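Local atomic coordinates of uncharacterized protein (Neisseria meningitidis MC58, PDB entry 2R2A), a protein that is of uncharacterised function but forms the N-terminal domain of a zonular occludens toxin-like membrane protein, with a P-loop NTPase-type fold that probably binds nucleotide. Residues A[4-12]-A[119-130]; A[72-80]-A[109-117]. All coordinates share one frame; numbering follows the deposited sequence. Where two conformers were deposited one is given.

Contact 1: residues A[4-12]-A[119-130]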
loop_
_atom_site.group_PDB
_atom_site.type_symbol
_atom_site.label_atom_id
_atom_site.label_comp_id
_atom_site.label_asym_id
_atom_site.label_seq_id
_atom_site.Cartn_x
_atom_site.Cartn_y
_atom_site.Cartn_z
HETATM N N MSE A 4 -5.697 -15.750 -1.698
HETATM C CA MSE A 4 -4.247 -15.479 -1.466
HETATM C C MSE A 4 -3.881 -13.989 -1.574
HETATM O O MSE A 4 -4.725 -13.139 -1.905
HETATM C CB MSE A 4 -3.367 -16.285 -2.425
HETATM C CG MSE A 4 -3.106 -17.733 -2.002
HETATM SE SE MSE A 4 -2.030 -18.599 -3.391
HETATM C CE MSE A 4 -0.305 -18.878 -2.464
ATOM N N ALA A 5 -2.600 -13.720 -1.320
ATOM C CA ALA A 5 -2.061 -12.379 -1.226
ATOM C C ALA A 5 -2.284 -11.583 -2.513
ATOM O O ALA A 5 -2.273 -12.136 -3.627
ATOM C CB ALA A 5 -0.585 -12.430 -0.874
ATOM N N GLU A 6 -2.481 -10.279 -2.360
ATOM C CA GLU A 6 -2.575 -9.440 -3.536
ATOM C C GLU A 6 -1.903 -8.076 -3.298
ATOM O O GLU A 6 -1.491 -7.779 -2.173
ATOM C CB GLU A 6 -4.047 -9.322 -3.995
ATOM C CG GLU A 6 -4.872 -8.290 -3.242
ATOM C CD GLU A 6 -6.254 -8.038 -3.865
ATOM O OE1 GLU A 6 -6.672 -8.811 -4.759
ATOM O OE2 GLU A 6 -6.927 -7.067 -3.443
ATOM N N ILE A 7 -1.766 -7.309 -4.378
ATOM C CA ILE A 7 -1.288 -5.930 -4.325
ATOM C C ILE A 7 -2.449 -4.985 -4.647
ATOM O O ILE A 7 -3.090 -5.087 -5.695
ATOM C CB ILE A 7 -0.124 -5.626 -5.292
ATOM C CG1 ILE A 7 1.048 -6.577 -5.020
ATOM C CG2 ILE A 7 0.297 -4.120 -5.141
ATOM C CD1 ILE A 7 2.248 -6.334 -5.927
ATOM N N CYS A 8 -2.678 -4.073 -3.719
ATOM C CA CYS A 8 -3.764 -3.106 -3.785
ATOM C C CYS A 8 -3.155 -1.711 -3.876
ATOM O O CYS A 8 -2.263 -1.351 -3.080
ATOM C CB CYS A 8 -4.627 -3.223 -2.526
ATOM S SG CYS A 8 -5.928 -1.956 -2.419
ATOM N N LEU A 9 -3.665 -0.920 -4.818
ATOM C CA LEU A 9 -3.227 0.466 -5.024
ATOM C C LEU A 9 -4.313 1.467 -4.567
ATOM O O LEU A 9 -5.503 1.301 -4.904
ATOM C CB LEU A 9 -2.895 0.666 -6.494
ATOM C CG LEU A 9 -2.587 2.079 -7.003
ATOM C CD1 LEU A 9 -1.352 2.695 -6.319
ATOM C CD2 LEU A 9 -2.378 2.069 -8.522
ATOM N N ILE A 10 -3.922 2.489 -3.802
ATOM C CA ILE A 10 -4.856 3.524 -3.436
ATOM C C ILE A 10 -4.259 4.859 -3.920
ATOM O O ILE A 10 -3.142 5.218 -3.546
ATOM C CB ILE A 10 -5.148 3.554 -1.948
ATOM C CG1 ILE A 10 -5.797 2.235 -1.434
ATOM C CG2 ILE A 10 -6.090 4.759 -1.684
ATOM C CD1 ILE A 10 -5.663 2.041 0.131
ATOM N N THR A 11 -4.994 5.639 -4.706
ATOM C CA THR A 11 -4.483 6.896 -5.204
ATOM C C THR A 11 -5.485 8.026 -4.955
ATOM O O THR A 11 -6.659 7.763 -4.594
ATOM C CB THR A 11 -4.122 6.845 -6.744
ATOM O OG1 THR A 11 -5.285 6.447 -7.518
ATOM C CG2 THR A 11 -2.978 5.804 -6.939
ATOM N N GLY A 12 -4.989 9.240 -5.112
ATOM C CA GLY A 12 -5.780 10.459 -4.855
ATOM C C GLY A 12 -4.872 11.570 -4.376
ATOM O O GLY A 12 -3.754 11.337 -3.924
ATOM N N HIS A 119 5.485 -12.326 -4.905
ATOM C CA HIS A 119 5.062 -11.961 -3.546
ATOM C C HIS A 119 4.073 -12.938 -2.902
ATOM O O HIS A 119 3.998 -12.990 -1.679
ATOM C CB HIS A 119 4.474 -10.537 -3.506
ATOM C CG HIS A 119 3.066 -10.455 -4.005
ATOM N ND1 HIS A 119 1.980 -10.458 -3.158
ATOM C CD2 HIS A 119 2.565 -10.386 -5.261
ATOM C CE1 HIS A 119 0.868 -10.393 -3.870
ATOM N NE2 HIS A 119 1.196 -10.341 -5.149
ATOM N N ARG A 120 3.305 -13.667 -3.712
ATOM C CA ARG A 120 2.359 -14.678 -3.206
ATOM C C ARG A 120 3.046 -15.881 -2.570
ATOM O O ARG A 120 2.461 -16.545 -1.706
ATOM C CB ARG A 120 1.429 -15.175 -4.313
ATOM C CG ARG A 120 0.393 -14.167 -4.759
ATOM C CD ARG A 120 -0.762 -14.864 -5.457
ATOM N NE ARG A 120 -1.789 -13.897 -5.831
ATOM C CZ ARG A 120 -2.999 -14.211 -6.282
ATOM N NH1 ARG A 120 -3.350 -15.481 -6.420
ATOM N NH2 ARG A 120 -3.861 -13.246 -6.591
ATOM N N HIS A 121 4.273 -16.173 -3.011
ATOM C CA HIS A 121 5.072 -17.271 -2.446
ATOM C C HIS A 121 5.269 -17.017 -0.963
ATOM O O HIS A 121 5.025 -17.900 -0.155
ATOM C CB HIS A 121 6.448 -17.373 -3.122
ATOM C CG HIS A 121 6.394 -17.793 -4.555
ATOM N ND1 HIS A 121 7.476 -18.349 -5.206
ATOM C CD2 HIS A 121 5.388 -17.752 -5.461
ATOM C CE1 HIS A 121 7.142 -18.619 -6.455
ATOM N NE2 HIS A 121 5.880 -18.269 -6.635
ATOM N N GLN A 122 5.686 -15.792 -0.621
ATOM C CA GLN A 122 5.856 -15.383 0.780
ATOM C C GLN A 122 4.517 -14.979 1.433
ATOM O O GLN A 122 4.500 -14.564 2.595
ATOM C CB GLN A 122 6.910 -14.270 0.921
ATOM C CG GLN A 122 8.345 -14.685 0.587
ATOM C CD GLN A 122 8.646 -14.678 -0.918
ATOM O OE1 GLN A 122 8.384 -13.695 -1.622
ATOM N NE2 GLN A 122 9.205 -15.781 -1.409
ATOM N N GLY A 123 3.415 -15.153 0.689
ATOM C CA GLY A 123 2.053 -14.860 1.140
ATOM C C GLY A 123 1.864 -13.422 1.616
ATOM O O GLY A 123 1.064 -13.173 2.519
ATOM N N ILE A 124 2.599 -12.484 1.011
ATOM C CA ILE A 124 2.640 -11.094 1.482
ATOM C C ILE A 124 1.573 -10.222 0.801
ATOM O O ILE A 124 1.592 -10.078 -0.417
ATOM C CB ILE A 124 4.020 -10.426 1.196
ATOM C CG1 ILE A 124 5.185 -11.259 1.778
ATOM C CG2 ILE A 124 4.035 -8.973 1.672
ATOM C CD1 ILE A 124 5.160 -11.352 3.277
ATOM N N ASP A 125 0.665 -9.637 1.581
ATOM C CA ASP A 125 -0.265 -8.632 1.037
ATOM C C ASP A 125 0.378 -7.258 1.051
ATOM O O ASP A 125 1.021 -6.878 2.012
ATOM C CB ASP A 125 -1.579 -8.634 1.792
ATOM C CG ASP A 125 -2.508 -9.739 1.314
ATOM O OD1 ASP A 125 -3.227 -9.512 0.313
ATOM O OD2 ASP A 125 -2.498 -10.834 1.913
ATOM N N ILE A 126 0.223 -6.504 -0.029
ATOM C CA ILE A 126 0.900 -5.236 -0.135
ATOM C C ILE A 126 -0.149 -4.177 -0.479
ATOM O O ILE A 126 -1.010 -4.434 -1.302
ATOM C CB ILE A 126 1.950 -5.263 -1.290
ATOM C CG1 ILE A 126 3.032 -6.323 -1.015
ATOM C CG2 ILE A 126 2.548 -3.835 -1.495
ATOM C CD1 ILE A 126 3.939 -6.671 -2.242
ATOM N N PHE A 127 -0.119 -3.038 0.211
ATOM C CA PHE A 127 -0.955 -1.852 -0.158
ATOM C C PHE A 127 0.023 -0.740 -0.492
ATOM O O PHE A 127 0.911 -0.449 0.315
ATOM C CB PHE A 127 -1.810 -1.402 1.018
ATOM C CG PHE A 127 -2.853 -2.397 1.411
ATOM C CD1 PHE A 127 -4.141 -2.283 0.917
ATOM C CD2 PHE A 127 -2.521 -3.502 2.233
ATOM C CE1 PHE A 127 -5.140 -3.243 1.252
ATOM C CE2 PHE A 127 -3.503 -4.472 2.551
ATOM C CZ PHE A 127 -4.791 -4.338 2.080
ATOM N N VAL A 128 -0.169 -0.064 -1.634
ATOM C CA VAL A 128 0.673 1.086 -1.943
ATOM C C VAL A 128 -0.244 2.290 -2.147
ATOM O O VAL A 128 -1.272 2.178 -2.790
ATOM C CB VAL A 128 1.547 0.875 -3.219
ATOM C CG1 VAL A 128 2.814 0.025 -2.859
ATOM C CG2 VAL A 128 0.744 0.249 -4.347
ATOM N N LEU A 129 0.069 3.386 -1.466
ATOM C CA LEU A 129 -0.700 4.621 -1.579
ATOM C C LEU A 129 0.192 5.623 -2.288
ATOM O O LEU A 129 1.435 5.692 -2.018
ATOM C CB LEU A 129 -1.038 5.162 -0.181
ATOM C CG LEU A 129 -2.124 4.439 0.625
ATOM C CD1 LEU A 129 -1.682 3.052 0.947
ATOM C CD2 LEU A 129 -2.406 5.242 1.920
ATOM N N THR A 130 -0.391 6.391 -3.218
ATOM C CA THR A 130 0.442 7.400 -3.833
ATOM C C THR A 130 -0.550 8.405 -4.406
ATOM O O THR A 130 -1.767 8.143 -4.397
ATOM C CB THR A 130 1.420 6.814 -4.928
ATOM O OG1 THR A 130 2.257 7.882 -5.438
ATOM C CG2 THR A 130 0.640 6.228 -6.107
HETATM O O HOH W 1 -5.381 -10.901 -0.082
#

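Contact 2: residues A[72-80]-A[109-117]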
loop_
_atom_site.group_PDB
_atom_site.type_symbol
_atom_site.label_atom_id
_atom_site.label_comp_id
_atom_site.label_asym_id
_atom_site.label_seq_id
_atom_site.Cartn_x
_atom_site.Cartn_y
_atom_site.Cartn_z
ATOM N N LEU A 72 14.657 -1.515 9.809
ATOM C CA LEU A 72 14.334 -1.998 8.488
ATOM C C LEU A 72 14.178 -0.853 7.494
ATOM O O LEU A 72 13.534 0.168 7.771
ATOM C CB LEU A 72 13.053 -2.820 8.492
ATOM C CG LEU A 72 12.991 -4.174 9.171
ATOM C CD1 LEU A 72 11.581 -4.713 8.921
ATOM C CD2 LEU A 72 14.041 -5.136 8.639
ATOM N N SER A 73 14.803 -1.046 6.341
ATOM C CA SER A 73 14.640 -0.149 5.230
ATOM C C SER A 73 13.636 -0.786 4.283
ATOM O O SER A 73 13.644 -2.018 4.099
ATOM C CB SER A 73 15.982 0.051 4.529
ATOM O OG SER A 73 15.793 0.787 3.328
ATOM N N ALA A 74 12.787 0.034 3.647
ATOM C CA ALA A 74 11.904 -0.508 2.625
ATOM C C ALA A 74 12.730 -0.960 1.419
ATOM O O ALA A 74 12.243 -1.731 0.571
ATOM C CB ALA A 74 10.839 0.537 2.194
ATOM N N HIS A 75 13.971 -0.463 1.346
ATOM C CA HIS A 75 14.772 -0.593 0.135
ATOM C C HIS A 75 15.422 -1.949 -0.062
ATOM O O HIS A 75 15.742 -2.307 -1.193
ATOM C CB HIS A 75 15.741 0.591 -0.033
ATOM C CG HIS A 75 15.023 1.895 -0.201
ATOM N ND1 HIS A 75 14.596 2.358 -1.428
ATOM C CD2 HIS A 75 14.604 2.805 0.710
ATOM C CE1 HIS A 75 13.962 3.508 -1.269
ATOM N NE2 HIS A 75 13.940 3.795 0.020
ATOM N N ASP A 76 15.602 -2.718 1.017
ATOM C CA ASP A 76 16.033 -4.090 0.852
ATOM C C ASP A 76 14.973 -5.072 1.358
ATOM O O ASP A 76 15.312 -6.093 1.931
ATOM C CB ASP A 76 17.389 -4.339 1.523
ATOM C CG ASP A 76 17.404 -3.975 2.996
ATOM O OD1 ASP A 76 16.351 -3.595 3.560
ATOM O OD2 ASP A 76 18.488 -4.081 3.602
HETATM N N MSE A 77 13.696 -4.745 1.115
HETATM C CA MSE A 77 12.575 -5.599 1.479
HETATM C C MSE A 77 12.722 -6.975 0.851
HETATM O O MSE A 77 12.338 -7.974 1.451
HETATM C CB MSE A 77 11.255 -4.975 1.016
HETATM C CG MSE A 77 9.995 -5.610 1.641
HETATM SE SE MSE A 77 8.398 -4.638 1.076
HETATM C CE MSE A 77 8.699 -2.971 2.013
ATOM N N TYR A 78 13.280 -7.012 -0.359
ATOM C CA TYR A 78 13.504 -8.260 -1.052
ATOM C C TYR A 78 14.333 -9.244 -0.196
ATOM O O TYR A 78 14.223 -10.446 -0.378
ATOM C CB TYR A 78 14.167 -8.018 -2.419
ATOM C CG TYR A 78 15.593 -7.517 -2.359
ATOM C CD1 TYR A 78 15.877 -6.145 -2.254
ATOM C CD2 TYR A 78 16.667 -8.411 -2.444
ATOM C CE1 TYR A 78 17.206 -5.688 -2.211
ATOM C CE2 TYR A 78 17.975 -7.965 -2.391
ATOM C CZ TYR A 78 18.238 -6.613 -2.276
ATOM O OH TYR A 78 19.546 -6.200 -2.222
ATOM N N GLU A 79 15.136 -8.715 0.730
ATOM C CA GLU A 79 15.964 -9.542 1.610
ATOM C C GLU A 79 15.150 -10.021 2.817
ATOM O O GLU A 79 14.807 -11.205 2.900
ATOM C CB GLU A 79 17.224 -8.794 2.065
ATOM C CG GLU A 79 18.303 -8.602 0.991
ATOM C CD GLU A 79 19.653 -8.128 1.562
ATOM O OE1 GLU A 79 20.567 -7.794 0.775
ATOM O OE2 GLU A 79 19.813 -8.102 2.803
ATOM N N TRP A 80 14.850 -9.112 3.746
ATOM C CA TRP A 80 14.169 -9.465 4.989
ATOM C C TRP A 80 12.733 -10.008 4.874
ATOM O O TRP A 80 12.275 -10.677 5.798
ATOM C CB TRP A 80 14.195 -8.303 5.988
ATOM C CG TRP A 80 13.682 -6.973 5.493
ATOM C CD1 TRP A 80 14.428 -5.971 4.949
ATOM C CD2 TRP A 80 12.322 -6.471 5.551
ATOM N NE1 TRP A 80 13.633 -4.894 4.643
ATOM C CE2 TRP A 80 12.342 -5.165 5.004
ATOM C CE3 TRP A 80 11.098 -6.999 6.003
ATOM C CZ2 TRP A 80 11.186 -4.367 4.899
ATOM C CZ3 TRP A 80 9.947 -6.210 5.894
ATOM C CH2 TRP A 80 10.000 -4.907 5.335
ATOM N N ILE A 109 16.036 -4.345 -14.103
ATOM C CA ILE A 109 15.020 -4.377 -13.056
ATOM C C ILE A 109 15.665 -4.616 -11.690
ATOM O O ILE A 109 16.337 -5.619 -11.479
ATOM C CB ILE A 109 13.818 -5.335 -13.401
ATOM C CG1 ILE A 109 12.962 -5.655 -12.173
ATOM C CG2 ILE A 109 14.273 -6.615 -14.084
ATOM C CD1 ILE A 109 11.754 -6.509 -12.507
ATOM N N PRO A 110 15.486 -3.652 -10.755
ATOM C CA PRO A 110 16.179 -3.761 -9.471
ATOM C C PRO A 110 15.703 -4.964 -8.667
ATOM O O PRO A 110 14.594 -5.440 -8.860
ATOM C CB PRO A 110 15.784 -2.480 -8.728
ATOM C CG PRO A 110 15.217 -1.573 -9.759
ATOM C CD PRO A 110 14.613 -2.461 -10.795
ATOM N N GLU A 111 16.558 -5.444 -7.766
ATOM C CA GLU A 111 16.202 -6.570 -6.924
ATOM C C GLU A 111 14.949 -6.302 -6.088
ATOM O O GLU A 111 14.124 -7.196 -5.914
ATOM C CB GLU A 111 17.367 -6.950 -6.033
ATOM C CG GLU A 111 18.438 -7.719 -6.770
ATOM C CD GLU A 111 19.337 -8.446 -5.826
ATOM O OE1 GLU A 111 18.856 -9.390 -5.154
ATOM O OE2 GLU A 111 20.518 -8.056 -5.750
ATOM N N ASN A 112 14.801 -5.067 -5.595
ATOM C CA ASN A 112 13.623 -4.703 -4.770
ATOM C C ASN A 112 12.289 -4.605 -5.536
ATOM O O ASN A 112 11.214 -4.460 -4.944
ATOM C CB ASN A 112 13.865 -3.442 -3.933
ATOM C CG ASN A 112 13.015 -3.432 -2.659
ATOM O OD1 ASN A 112 12.925 -4.449 -1.968
ATOM N ND2 ASN A 112 12.403 -2.289 -2.342
ATOM N N VAL A 113 12.370 -4.716 -6.854
ATOM C CA VAL A 113 11.194 -4.837 -7.711
ATOM C C VAL A 113 11.006 -6.274 -8.184
ATOM O O VAL A 113 9.872 -6.744 -8.230
ATOM C CB VAL A 113 11.291 -3.880 -8.955
ATOM C CG1 VAL A 113 10.179 -4.125 -9.990
ATOM C CG2 VAL A 113 11.307 -2.410 -8.525
ATOM N N GLN A 114 12.108 -6.969 -8.532
ATOM C CA GLN A 114 12.050 -8.317 -9.135
ATOM C C GLN A 114 11.211 -9.308 -8.328
ATOM O O GLN A 114 10.558 -10.198 -8.888
ATOM C CB GLN A 114 13.464 -8.909 -9.329
ATOM C CG GLN A 114 14.321 -8.161 -10.343
ATOM C CD GLN A 114 15.657 -8.798 -10.630
ATOM O OE1 GLN A 114 16.254 -9.459 -9.774
ATOM N NE2 GLN A 114 16.156 -8.578 -11.844
ATOM N N TRP A 115 11.273 -9.177 -7.007
ATOM C CA TRP A 115 10.617 -10.124 -6.095
ATOM C C TRP A 115 9.105 -9.987 -6.054
ATOM O O TRP A 115 8.406 -10.909 -5.635
ATOM C CB TRP A 115 11.187 -9.991 -4.681
ATOM C CG TRP A 115 10.726 -8.782 -3.955
ATOM C CD1 TRP A 115 11.260 -7.532 -4.039
ATOM C CD2 TRP A 115 9.635 -8.691 -3.026
ATOM N NE1 TRP A 115 10.570 -6.660 -3.231
ATOM C CE2 TRP A 115 9.562 -7.342 -2.602
ATOM C CE3 TRP A 115 8.695 -9.612 -2.528
ATOM C CZ2 TRP A 115 8.606 -6.891 -1.680
ATOM C CZ3 TRP A 115 7.740 -9.162 -1.611
ATOM C CH2 TRP A 115 7.700 -7.804 -1.208
ATOM N N LEU A 116 8.597 -8.831 -6.507
ATOM C CA LEU A 116 7.201 -8.522 -6.358
ATOM C C LEU A 116 6.334 -9.506 -7.087
ATOM O O LEU A 116 5.266 -9.879 -6.592
ATOM C CB LEU A 116 6.884 -7.095 -6.832
ATOM C CG LEU A 116 7.467 -5.965 -5.985
ATOM C CD1 LEU A 116 7.167 -4.634 -6.637
ATOM C CD2 LEU A 116 6.903 -5.993 -4.588
ATOM N N ASN A 117 6.781 -9.941 -8.263
ATOM C CA ASN A 117 5.919 -10.788 -9.069
ATOM C C ASN A 117 5.759 -12.174 -8.446
ATOM O O ASN A 117 4.873 -12.918 -8.839
ATOM C CB ASN A 117 6.395 -10.861 -10.518
ATOM C CG ASN A 117 7.548 -11.796 -10.688
ATOM O OD1 ASN A 117 7.363 -12.969 -11.004
ATOM N ND2 ASN A 117 8.752 -11.304 -10.441
HETATM O O HOH W 2 13.241 0.164 -3.654
#

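Contact 1: residues A[4-12]-A[119-130]
His119 holds its ring between its own backbone N and carbonyl carbon (chi1 79°), which brings one face under Ile7. Ile7 turns CG1 away from its carbonyl carbon (chi1 -57°), and CG1 sits over that face, 4.0 Å from the His119 ring centroid, as a CH-pi contact. The ring is fixed by His119 ND1, which donates to Ile124 O at 2.8 Å, nearly in the ring plane. Beyond it, strands 7-11 and 125-130 run parallel as neighbours in the central sheet of a P-loop NTPase-type fold. Alternating backbone bonds join them from Glu6 to Thr130. Ile7, Leu9, Ile126 and Val128 lie on one face. Cys8, Ile10, Phe127 and Leu129 lie on the other, where helix 18-28 packs on Ile10 and Phe127. Strand 7-11 leads to Gly12, in a loop that fits a Walker A pattern. At the start of the pair, Asp125 OD1 accepts from Glu6 N at 2.9 Å, from above the carboxylate plane, and also takes a water shared with Met4 O. Its OD2 forms a salt bridge with Arg41, so both oxygens are held. At Cys8, CB touches Phe127 CD1 at 3.6 Å, and SG approaches the same ring obliquely.

Contact 2: residues A[72-80]-A[109-117]
Asn112 OD1 accepts a hydrogen bond from Tyr78 N at 3.0 Å, and Met77 N also lies close to it, at 3.2 Å from OD1. The amide thus meets the first turn of helix 77-80. It joins that short helix to helix 111-114, beside the mixed sheet of the P-loop NTPase-type domain. The other end of the amide is held as well. Asn112 ND2 donates to Ala74 O at 3.0 Å, with a bent N-H...O angle of 134°, and gives a second bond to a water. One side chain therefore bonds both the turn before helix 77-80 and the helix start, which fixes the rotation of its amide. Asn112 reaches them because its CG stands opposite the backbone N (chi1 -153°).

Two aromatic side chains build the rest. Tyr78 presents one ring face to Glu111, whose CB lies over the ring centre at 3.7 Å from the Tyr78 centroid in a CH-pi contact. The end of the Glu111 side chain is modelled in two positions, so its approach to the ring is doubtful. Asn112 OD1 lies at the edge of the same ring, near its plane. Tyr78 CA lies over one face of the Trp115 indole, toward its rim; Leu116 CD2 covers the opposite face. The six-membered ring of Trp115 also meets the selenium of Met77, a selenomethionine, in an oblique Met-aromatic contact. Met77 packs further on Ile57 of strand 55-58, and Trp115 on Ile126 of strand 125-130, so the contact reaches two separate strands of the sheet. The closest apolar approach is Tyr78 CB to Trp115 CD1, at 3.4 Å.

How the contacts relate
Contact 1 lies near the centre of the chain and contact 2 nearer its periphery, with centres about 14 Å apart. Along the chain the order is 4-12, 72-80, 109-117, 119-130, so contact 2 is nested inside the loop that contact 1 closes. Both reach the same mixed sheet. Contact 1 pairs two of its inner strands, while 72-80 begins at outermost strand 72-73. Strand 125-130 comes next after helix 111-114, past a 3-10 turn and a loop. The two contacts touch where Ile126 CD1 meets Leu116 CD2 at 3.8 Å and Trp115 CH2 at 4.1 Å. Ile126 thus links the outer contact to the sheet that leads into the probable nucleotide loop.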